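Local coordinates for enoyl-CoA hydratase (Mycobacterium tuberculosis, PDB 5KJP) that catalyses the reversible addition of water to the double bond of trans-2-enoyl-CoA thioesters in fatty acid metabolism, as a crotonase-superfamily member, at the interface of chains A and B. Residues are numbered along the deposited sequence; one frame, centred on the assembly and turned at random. Chains: chain A/B, Enoyl-CoA hydratase.

Contact 1: the interface of chains A and B. Residues chain A 97-98, 147-149, 152-153; chain B 230-231, 234.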
ATOM      1  N   THR A  97      20.613   7.600   3.379  1.00 17.31           N
ATOM      2  CA  THR A  97      19.647   6.623   2.870  1.00 17.66           C
ATOM      3  C   THR A  97      19.604   5.323   3.672  1.00 17.52           C
ATOM      4  O   THR A  97      18.569   4.664   3.722  1.00 19.88           O
ATOM      5  CB  THR A  97      19.928   6.254   1.403  1.00 15.84           C
ATOM      6  OG1 THR A  97      21.311   5.910   1.255  1.00 16.89           O
ATOM      7  CG2 THR A  97      19.579   7.419   0.476  1.00 18.27           C
ATOM      8  N   GLU A  98      20.721   4.942   4.287  1.00 17.48           N
ATOM      9  CA  GLU A  98      20.744   3.723   5.089  1.00 16.70           C
ATOM     10  C   GLU A  98      20.739   4.037   6.581  1.00 25.40           C
ATOM     11  O   GLU A  98      20.951   3.157   7.418  1.00 27.24           O
ATOM     12  CB  GLU A  98      21.954   2.867   4.721  1.00 20.75           C
ATOM     13  CG  GLU A  98      21.893   2.394   3.281  1.00 21.63           C
ATOM     14  CD  GLU A  98      23.049   1.505   2.893  1.00 32.03           C
ATOM     15  OE1 GLU A  98      23.533   0.739   3.753  1.00 35.59           O
ATOM     16  OE2 GLU A  98      23.467   1.571   1.718  1.00 35.54           O
ATOM     17  N   GLY A 147      20.043   1.024  -5.885  1.00 19.29           N
ATOM     18  CA  GLY A 147      20.352   0.351  -4.629  1.00 24.95           C
ATOM     19  C   GLY A 147      20.416   1.215  -3.376  1.00 23.31           C
ATOM     20  O   GLY A 147      20.837   0.748  -2.311  1.00 26.11           O
ATOM     21  N   GLY A 148      19.998   2.471  -3.481  1.00 17.23           N
ATOM     22  CA  GLY A 148      20.063   3.368  -2.341  1.00 15.17           C
ATOM     23  C   GLY A 148      18.736   3.443  -1.607  1.00 18.96           C
ATOM     24  O   GLY A 148      18.443   4.432  -0.939  1.00 20.94           O
ATOM     25  N   GLY A 149      17.924   2.400  -1.740  1.00 15.75           N
ATOM     26  CA  GLY A 149      16.646   2.349  -1.049  1.00 15.20           C
ATOM     27  C   GLY A 149      15.456   2.591  -1.956  1.00 17.01           C
ATOM     28  O   GLY A 149      14.309   2.411  -1.544  1.00 21.05           O
ATOM     29  N   LEU A 152      13.530  -0.512  -2.343  1.00 16.70           N
ATOM     30  CA  LEU A 152      13.028  -0.977  -1.055  1.00 17.69           C
ATOM     31  C   LEU A 152      11.903  -0.095  -0.526  1.00 18.07           C
ATOM     32  O   LEU A 152      11.062  -0.556   0.245  1.00 23.43           O
ATOM     33  CB  LEU A 152      14.162  -1.033  -0.027  1.00 15.35           C
ATOM     34  CG  LEU A 152      15.351  -1.918  -0.390  1.00 17.34           C
ATOM     35  CD1 LEU A 152      16.439  -1.819   0.675  1.00 18.07           C
ATOM     36  CD2 LEU A 152      14.909  -3.371  -0.597  1.00 21.73           C
ATOM     37  N   ARG A 153      11.884   1.167  -0.937  1.00 15.51           N
ATOM     38  CA  ARG A 153      10.921   2.111  -0.378  1.00 14.35           C
ATOM     39  C   ARG A 153       9.815   2.545  -1.345  1.00 15.58           C
ATOM     40  O   ARG A 153       8.673   2.719  -0.924  1.00 16.37           O
ATOM     41  CB  ARG A 153      11.656   3.345   0.151  1.00 14.02           C
ATOM     42  CG  ARG A 153      12.500   3.034   1.382  1.00 16.50           C
ATOM     43  CD  ARG A 153      13.380   4.205   1.813  1.00 14.18           C
ATOM     44  NE  ARG A 153      14.079   3.868   3.054  1.00 18.92           N
ATOM     45  CZ  ARG A 153      15.377   4.058   3.268  1.00 19.40           C
ATOM     46  NH1 ARG A 153      16.138   4.593   2.324  1.00 17.21           N
ATOM     47  NH2 ARG A 153      15.912   3.709   4.433  1.00 18.36           N
TER
HETATM   48  N   MSE B 230      17.156  -5.707   4.969  1.00 23.93           N
HETATM   49  CA  MSE B 230      16.823  -5.487   3.560  1.00 23.29           C
HETATM   50  C   MSE B 230      18.004  -4.979   2.723  1.00 23.80           C
HETATM   51  O   MSE B 230      18.186  -5.412   1.587  1.00 25.64           O
HETATM   52  CB  MSE B 230      15.612  -4.541   3.427  1.00 21.58           C
HETATM   53  CG  MSE B 230      15.714  -3.170   4.096  1.00 26.41           C
HETATM   54 SE   MSE B 230      14.042  -2.135   3.858  0.51 30.80          SE
HETATM   55  CE  MSE B 230      14.750  -0.336   4.148  1.00 34.14           C
ATOM     56  N   PHE B 231      18.823  -4.092   3.273  1.00 23.74           N
ATOM     57  CA  PHE B 231      19.948  -3.577   2.500  1.00 24.28           C
ATOM     58  C   PHE B 231      21.034  -4.634   2.268  1.00 25.78           C
ATOM     59  O   PHE B 231      21.624  -4.692   1.187  1.00 23.92           O
ATOM     60  CB  PHE B 231      20.540  -2.335   3.171  1.00 22.65           C
ATOM     61  CG  PHE B 231      19.874  -1.048   2.751  1.00 22.03           C
ATOM     62  CD1 PHE B 231      20.187  -0.458   1.533  1.00 19.81           C
ATOM     63  CD2 PHE B 231      18.928  -0.440   3.563  1.00 26.27           C
ATOM     64  CE1 PHE B 231      19.573   0.725   1.136  1.00 19.04           C
ATOM     65  CE2 PHE B 231      18.311   0.743   3.174  1.00 28.15           C
ATOM     66  CZ  PHE B 231      18.632   1.325   1.957  1.00 20.70           C
ATOM     67  N   GLN B 234      19.674  -7.058  -0.269  1.00 22.51           N
ATOM     68  CA  GLN B 234      19.707  -6.388  -1.562  1.00 24.51           C
ATOM     69  C   GLN B 234      21.103  -6.396  -2.188  1.00 25.67           C
ATOM     70  O   GLN B 234      21.252  -6.606  -3.394  1.00 22.29           O
ATOM     71  CB  GLN B 234      19.211  -4.944  -1.418  1.00 19.48           C
ATOM     72  CG  GLN B 234      19.245  -4.163  -2.715  1.00 20.39           C
ATOM     73  CD  GLN B 234      18.779  -2.733  -2.546  1.00 22.19           C
ATOM     74  OE1 GLN B 234      17.712  -2.363  -3.030  1.00 20.45           O
ATOM     75  NE2 GLN B 234      19.578  -1.920  -1.859  1.00 19.64           N
TER
HETATM   76  O   HOH W   1      17.081   0.154  -3.286  1.00 16.98           O
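The loop A:Gly147 to A:Gly149, which ends at a positive phi of 105° on A:Gly149, runs past the rim of the B:Phe231 ring at the first turn of helix 230-242. Both faces of that ring are occupied. A:Glu98 has CG anti to the carbonyl carbon (chi1 -63°) and extends beyond it, which lays CG over the ring centre, 3.6 Å from the CE1 of B:Phe231, and stacks the carboxylate 15° from the ring plane. On the opposite face the CD1 methyl of A:Leu152 sits 3.8 Å from the B:Phe231 ring centroid. The same methyl meets the CG of the selenomethionine B:Met230 at 3.7 Å. At the ring edge, in plane, stand the carbonyl O of A:Gly147 and the carbonyl carbon C of A:Gly148. A:Arg153, its guanidinium steeply inclined to the ring, hydrogen-bonds through NH1 (2.8 Å, on a lone pair) and NH2 (2.9 Å) to the carbonyl O of A:Thr97, probably steadying the segment that carries A:Glu98. The NE2 of B:Gln234 nears the A:Gly147 O, but its N-H points away; instead, a water joins its OE1 to the A:Gly149 N. The clamped phenyl ring probably helps hold neighbouring subunits together in the trimer.

Contact 2: the interface of chains A and B. Residues chain A 140, 145, 151, 163, 167-168; chain B 215-216, 218-219.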
ATOM      1  N   VAL A 140      18.265   1.503 -14.419  1.00 15.23           N
ATOM      2  CA  VAL A 140      18.293   0.363 -15.344  1.00 16.73           C
ATOM      3  C   VAL A 140      18.675   0.776 -16.765  1.00 14.95           C
ATOM      4  O   VAL A 140      19.135  -0.047 -17.548  1.00 16.14           O
ATOM      5  CB  VAL A 140      16.932  -0.379 -15.399  1.00 18.19           C
ATOM      6  CG1 VAL A 140      16.664  -1.121 -14.087  1.00 17.76           C
ATOM      7  CG2 VAL A 140      15.804   0.585 -15.754  1.00 16.58           C
ATOM      8  N   VAL A 145      21.231  -0.621 -10.966  1.00 19.42           N
ATOM      9  CA  VAL A 145      20.049  -0.832 -10.145  1.00 17.27           C
ATOM     10  C   VAL A 145      19.997   0.254  -9.069  1.00 19.18           C
ATOM     11  O   VAL A 145      21.038   0.653  -8.549  1.00 23.90           O
ATOM     12  CB  VAL A 145      20.076  -2.242  -9.512  1.00 18.35           C
ATOM     13  CG1 VAL A 145      18.924  -2.434  -8.548  1.00 20.20           C
ATOM     14  CG2 VAL A 145      20.058  -3.316 -10.605  1.00 21.18           C
ATOM     15  N   LEU A 151      14.351   0.865  -4.539  1.00 14.66           N
ATOM     16  CA  LEU A 151      13.570  -0.344  -4.767  1.00 12.99           C
ATOM     17  C   LEU A 151      12.931  -0.852  -3.480  1.00 18.79           C
ATOM     18  O   LEU A 151      11.921  -1.544  -3.521  1.00 16.69           O
ATOM     19  CB  LEU A 151      14.442  -1.432  -5.375  1.00 15.40           C
ATOM     20  CG  LEU A 151      15.094  -1.084  -6.709  1.00 14.20           C
ATOM     21  CD1 LEU A 151      15.704  -2.344  -7.289  1.00 15.03           C
ATOM     22  CD2 LEU A 151      14.060  -0.464  -7.658  1.00 13.26           C
ATOM     23  N   ALA A 163       5.279   1.369  -8.902  1.00 10.46           N
ATOM     24  CA  ALA A 163       6.677   1.342  -8.481  1.00 10.32           C
ATOM     25  C   ALA A 163       7.490   0.394  -9.375  1.00 14.05           C
ATOM     26  O   ALA A 163       8.580   0.743  -9.823  1.00 11.43           O
ATOM     27  CB  ALA A 163       6.782   0.938  -7.017  1.00 10.31           C
ATOM     28  N   ALA A 167      10.489   1.445 -11.934  1.00 11.06           N
ATOM     29  CA  ALA A 167      11.787   0.817 -11.730  1.00 13.43           C
ATOM     30  C   ALA A 167      12.286   0.092 -12.991  1.00 13.84           C
ATOM     31  O   ALA A 167      13.485   0.109 -13.294  1.00 15.23           O
ATOM     32  CB  ALA A 167      11.722  -0.148 -10.544  1.00 11.43           C
ATOM     33  N   LEU A 168      11.375  -0.532 -13.732  1.00 12.11           N
ATOM     34  CA  LEU A 168      11.766  -1.316 -14.908  1.00 13.65           C
ATOM     35  C   LEU A 168      11.948  -0.458 -16.157  1.00 14.64           C
ATOM     36  O   LEU A 168      12.732  -0.801 -17.043  1.00 13.85           O
ATOM     37  CB  LEU A 168      10.734  -2.414 -15.192  1.00 12.98           C
ATOM     38  CG  LEU A 168      10.558  -3.477 -14.104  1.00 13.03           C
ATOM     39  CD1 LEU A 168       9.649  -4.601 -14.584  1.00 13.47           C
ATOM     40  CD2 LEU A 168      11.908  -4.022 -13.655  1.00 15.96           C
TER
ATOM     41  N   THR B 215      16.222  -5.867 -10.675  1.00 12.19           N
ATOM     42  CA  THR B 215      15.319  -4.872 -10.112  1.00 14.23           C
ATOM     43  C   THR B 215      13.998  -5.527  -9.719  1.00 16.00           C
ATOM     44  O   THR B 215      13.483  -5.306  -8.618  1.00 13.18           O
ATOM     45  CB  THR B 215      15.075  -3.721 -11.103  1.00 13.32           C
ATOM     46  OG1 THR B 215      16.286  -2.964 -11.248  1.00 17.23           O
ATOM     47  CG2 THR B 215      13.979  -2.795 -10.593  1.00 13.84           C
ATOM     48  N   LYS B 216      13.468  -6.358 -10.611  1.00 16.02           N
ATOM     49  CA  LYS B 216      12.242  -7.083 -10.314  1.00 16.72           C
ATOM     50  C   LYS B 216      12.451  -8.015  -9.127  1.00 15.95           C
ATOM     51  O   LYS B 216      11.601  -8.114  -8.240  1.00 15.77           O
ATOM     52  CB  LYS B 216      11.760  -7.875 -11.533  1.00 12.50           C
ATOM     53  CG  LYS B 216      10.655  -8.862 -11.200  1.00 16.37           C
ATOM     54  CD  LYS B 216      10.049  -9.515 -12.437  1.00 14.50           C
ATOM     55  CE  LYS B 216       9.200 -10.712 -12.033  1.00 13.83           C
ATOM     56  NZ  LYS B 216       8.415 -11.274 -13.178  1.00 15.78           N
ATOM     57  N   ILE B 218      14.530  -7.730  -6.619  1.00 15.71           N
ATOM     58  CA  ILE B 218      14.624  -7.026  -5.345  1.00 15.71           C
ATOM     59  C   ILE B 218      13.233  -6.573  -4.898  1.00 16.35           C
ATOM     60  O   ILE B 218      12.865  -6.757  -3.741  1.00 18.72           O
ATOM     61  CB  ILE B 218      15.593  -5.823  -5.431  1.00 18.16           C
ATOM     62  CG1 ILE B 218      17.035  -6.327  -5.547  1.00 16.95           C
ATOM     63  CG2 ILE B 218      15.457  -4.917  -4.205  1.00 18.66           C
ATOM     64  CD1 ILE B 218      17.990  -5.317  -6.151  1.00 18.99           C
ATOM     65  N   ILE B 219      12.444  -6.016  -5.810  1.00 13.65           N
ATOM     66  CA  ILE B 219      11.100  -5.570  -5.434  1.00 16.88           C
ATOM     67  C   ILE B 219      10.224  -6.742  -4.956  1.00 19.81           C
ATOM     68  O   ILE B 219       9.543  -6.635  -3.931  1.00 17.16           O
ATOM     69  CB  ILE B 219      10.409  -4.829  -6.590  1.00 15.90           C
ATOM     70  CG1 ILE B 219      11.114  -3.485  -6.836  1.00 17.05           C
ATOM     71  CG2 ILE B 219       8.925  -4.612  -6.279  1.00 17.55           C
ATOM     72  CD1 ILE B 219      10.580  -2.705  -8.027  1.00 15.59           C
TER
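B:Thr215 projects from helix 209-221 against an apolar surface of chain A made by A:Val140, A:Val145, A:Leu151, A:Ala167 and A:Leu168. The CB of B:Thr215 lies 4.1 Å from the CD1 of A:Leu151 and equally 4.1 Å from the CD2 of A:Leu168. Beyond CB the side chain forks. The CG2 methyl of B:Thr215, anti to the backbone N because chi1, measured to OG1, is -69°, meets two neighbouring chain A groups: the CB of A:Ala167 at 3.5 Å, tighter than usual van der Waals contact, and the CD2 of A:Leu151 at 3.7 Å. The other branch, the hydroxyl OG1 of B:Thr215, turns to carbon as well, with the CG1 of A:Val140 3.4 Å away. No nitrogen or oxygen of chain A comes within bonding reach of it, so the threonine contributes here by shape. A:Leu151 crosses B:Thr215 at about a right angle, and its CB also touches the CG2 of B:Ile218 at 3.8 Å. A:Val145 and B:Ile218 meet tip to tip, CG1 to CD1, at 3.9 Å. Beside them, the CD1 end of B:Ile219 reaches the CB of A:Ala167 at 3.8 Å, alongside the tight methyl pair. Within the fold, one face of B helix 209-221 is thereby laid against A helices 150-157 and 160-169, with the 3-10 helix 138-142 bordering the threonine hydroxyl.

Contact 3: the interface of chains A and B. Residues chain A 164, 168; chain B 104, 125-126, 204, 212, 215-216.
A:Leu168, near the end of helix 160-169, is inserted into a pocket of chain B, where partners surround it on several sides and hide 98 Å² of its surface. Its two methyls divide the work. The CD2 of A:Leu168 faces helix 209-221, lying 3.5 Å from the carbonyl O of B:Val212 and 4.0 Å from its CG1. The CD1 of A:Leu168 points toward the proline ring of B:Pro104 and stops 3.9 Å from its CB. Lower on the side chain, the CB of A:Leu168 rests 4.0 Å from the CG1 of B:Ile204, at the end of helix 193-205. Each part of the leucine thus has a different neighbour, and the grip comes from shape, for no polar atoms pair across the contact. One turn earlier, the selenomethionine A:Met164 packs more loosely and buries 47 Å². The CG of A:Met164 is anti to the backbone N (chi1 -178°), which carries it to the CD2 of B:Leu126, 3.9 Å away, and near the CB of B:Asp125. The chain then bends at chi2 (69°) and again at chi3, bringing the SE of A:Met164 past helix 209-221, where the CA of B:Lys216 lies 4.1 Å from it. The extended lysine passes obliquely beside the selenomethionine and ends in a salt bridge within chain B, which may steady this flank: NZ of B:Lys216 meets the carboxylate OD2 of B:Asp125 at 2.7 Å, on the syn lone pair of that oxygen.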
HETATM    1  N   MSE A 164       6.944  -0.793  -9.635  1.00 13.40           N
HETATM    2  CA  MSE A 164       7.541  -1.749 -10.575  1.00 13.97           C
HETATM    3  C   MSE A 164       7.756  -1.116 -11.950  1.00 15.38           C
HETATM    4  O   MSE A 164       8.843  -1.216 -12.536  1.00 12.90           O
HETATM    5  CB  MSE A 164       6.656  -3.000 -10.708  1.00 11.97           C
HETATM    6  CG  MSE A 164       7.210  -4.094 -11.634  1.00 13.40           C
HETATM    7 SE   MSE A 164       8.809  -4.971 -10.903  0.77 21.80          SE
HETATM    8  CE  MSE A 164       7.926  -6.065  -9.531  1.00 20.70           C
ATOM      9  N   LEU A 168      11.375  -0.532 -13.732  1.00 12.11           N
ATOM     10  CA  LEU A 168      11.766  -1.316 -14.908  1.00 13.65           C
ATOM     11  C   LEU A 168      11.948  -0.458 -16.157  1.00 14.64           C
ATOM     12  O   LEU A 168      12.732  -0.801 -17.043  1.00 13.85           O
ATOM     13  CB  LEU A 168      10.734  -2.414 -15.192  1.00 12.98           C
ATOM     14  CG  LEU A 168      10.558  -3.477 -14.104  1.00 13.03           C
ATOM     15  CD1 LEU A 168       9.649  -4.601 -14.584  1.00 13.47           C
ATOM     16  CD2 LEU A 168      11.908  -4.022 -13.655  1.00 15.96           C
TER
ATOM     17  N   PRO B 104      10.284  -9.925 -16.645  1.00 14.45           N
ATOM     18  CA  PRO B 104       9.031  -9.170 -16.513  1.00 15.74           C
ATOM     19  C   PRO B 104       7.896  -9.713 -17.386  1.00 12.68           C
ATOM     20  O   PRO B 104       8.100 -10.164 -18.518  1.00 12.05           O
ATOM     21  CB  PRO B 104       9.420  -7.749 -16.952  1.00 13.52           C
ATOM     22  CG  PRO B 104      10.897  -7.684 -16.777  1.00 17.12           C
ATOM     23  CD  PRO B 104      11.397  -9.066 -17.089  1.00 15.00           C
ATOM     24  N   ASP B 125       3.516  -8.645 -13.614  1.00 13.95           N
ATOM     25  CA  ASP B 125       4.144  -7.532 -12.908  1.00 15.49           C
ATOM     26  C   ASP B 125       3.457  -6.215 -13.202  1.00 16.54           C
ATOM     27  O   ASP B 125       3.421  -5.312 -12.366  1.00 17.39           O
ATOM     28  CB  ASP B 125       5.611  -7.433 -13.300  1.00 13.26           C
ATOM     29  CG  ASP B 125       6.348  -8.720 -13.060  1.00 14.52           C
ATOM     30  OD1 ASP B 125       6.346  -9.186 -11.900  1.00 13.63           O
ATOM     31  OD2 ASP B 125       6.896  -9.275 -14.032  1.00 13.05           O
ATOM     32  N   LEU B 126       2.938  -6.114 -14.417  1.00 11.85           N
ATOM     33  CA  LEU B 126       2.372  -4.878 -14.922  1.00  9.23           C
ATOM     34  C   LEU B 126       1.091  -5.213 -15.660  1.00 15.68           C
ATOM     35  O   LEU B 126       0.976  -6.292 -16.255  1.00 12.99           O
ATOM     36  CB  LEU B 126       3.357  -4.175 -15.856  1.00  9.56           C
ATOM     37  CG  LEU B 126       4.744  -3.875 -15.291  1.00 13.03           C
ATOM     38  CD1 LEU B 126       5.687  -3.404 -16.375  1.00 19.74           C
ATOM     39  CD2 LEU B 126       4.629  -2.824 -14.196  1.00 12.93           C
ATOM     40  N   ILE B 204      11.043  -1.510 -21.620  1.00 15.93           N
ATOM     41  CA  ILE B 204      11.771  -2.352 -20.682  1.00 14.73           C
ATOM     42  C   ILE B 204      12.881  -3.173 -21.359  1.00 19.63           C
ATOM     43  O   ILE B 204      13.977  -3.322 -20.805  1.00 18.01           O
ATOM     44  CB  ILE B 204      10.799  -3.283 -19.937  1.00 13.11           C
ATOM     45  CG1 ILE B 204       9.822  -2.442 -19.107  1.00 12.80           C
ATOM     46  CG2 ILE B 204      11.560  -4.230 -19.038  1.00 13.81           C
ATOM     47  CD1 ILE B 204       8.636  -3.237 -18.556  1.00 14.71           C
ATOM     48  N   VAL B 212      17.338  -5.109 -15.167  1.00 14.79           N
ATOM     49  CA  VAL B 212      15.883  -5.236 -15.138  1.00 19.01           C
ATOM     50  C   VAL B 212      15.453  -6.442 -14.297  1.00 14.43           C
ATOM     51  O   VAL B 212      14.571  -6.333 -13.438  1.00 14.05           O
ATOM     52  CB  VAL B 212      15.316  -5.354 -16.575  1.00 18.24           C
ATOM     53  CG1 VAL B 212      13.893  -5.891 -16.560  1.00 16.29           C
ATOM     54  CG2 VAL B 212      15.384  -3.996 -17.289  1.00 13.45           C
ATOM     55  N   THR B 215      16.222  -5.867 -10.675  1.00 12.19           N
ATOM     56  CA  THR B 215      15.319  -4.872 -10.112  1.00 14.23           C
ATOM     57  C   THR B 215      13.998  -5.527  -9.719  1.00 16.00           C
ATOM     58  O   THR B 215      13.483  -5.306  -8.618  1.00 13.18           O
ATOM     59  CB  THR B 215      15.075  -3.721 -11.103  1.00 13.32           C
ATOM     60  OG1 THR B 215      16.286  -2.964 -11.248  1.00 17.23           O
ATOM     61  CG2 THR B 215      13.979  -2.795 -10.593  1.00 13.84           C
ATOM     62  N   LYS B 216      13.468  -6.358 -10.611  1.00 16.02           N
ATOM     63  CA  LYS B 216      12.242  -7.083 -10.314  1.00 16.72           C
ATOM     64  C   LYS B 216      12.451  -8.015  -9.127  1.00 15.95           C
ATOM     65  O   LYS B 216      11.601  -8.114  -8.240  1.00 15.77           O
ATOM     66  CB  LYS B 216      11.760  -7.875 -11.533  1.00 12.50           C
ATOM     67  CG  LYS B 216      10.655  -8.862 -11.200  1.00 16.37           C
ATOM     68  CD  LYS B 216      10.049  -9.515 -12.437  1.00 14.50           C
ATOM     69  CE  LYS B 216       9.200 -10.712 -12.033  1.00 13.83           C
ATOM     70  NZ  LYS B 216       8.415 -11.274 -13.178  1.00 15.78           N
TER

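Contacts 2 and 3 adjoin, their C-alpha centres about 6 Å apart, and share A:Leu168, B:Thr215 and B:Lys216. Contact 1 lies about 11 Å from contact 2 and about 17 Å from contact 3. A helix 150-157 takes part in contacts 1 and 2, while A helix 160-169 and B helix 209-221 link contacts 2 and 3. Together they appear to form parts of one largely apolar seam, to which contact 1 adds a water-mediated link. The interface is not an exact two-fold, as expected if chains A and B are neighbours in a crotonase-type trimer; the deposited assembly holds three copies.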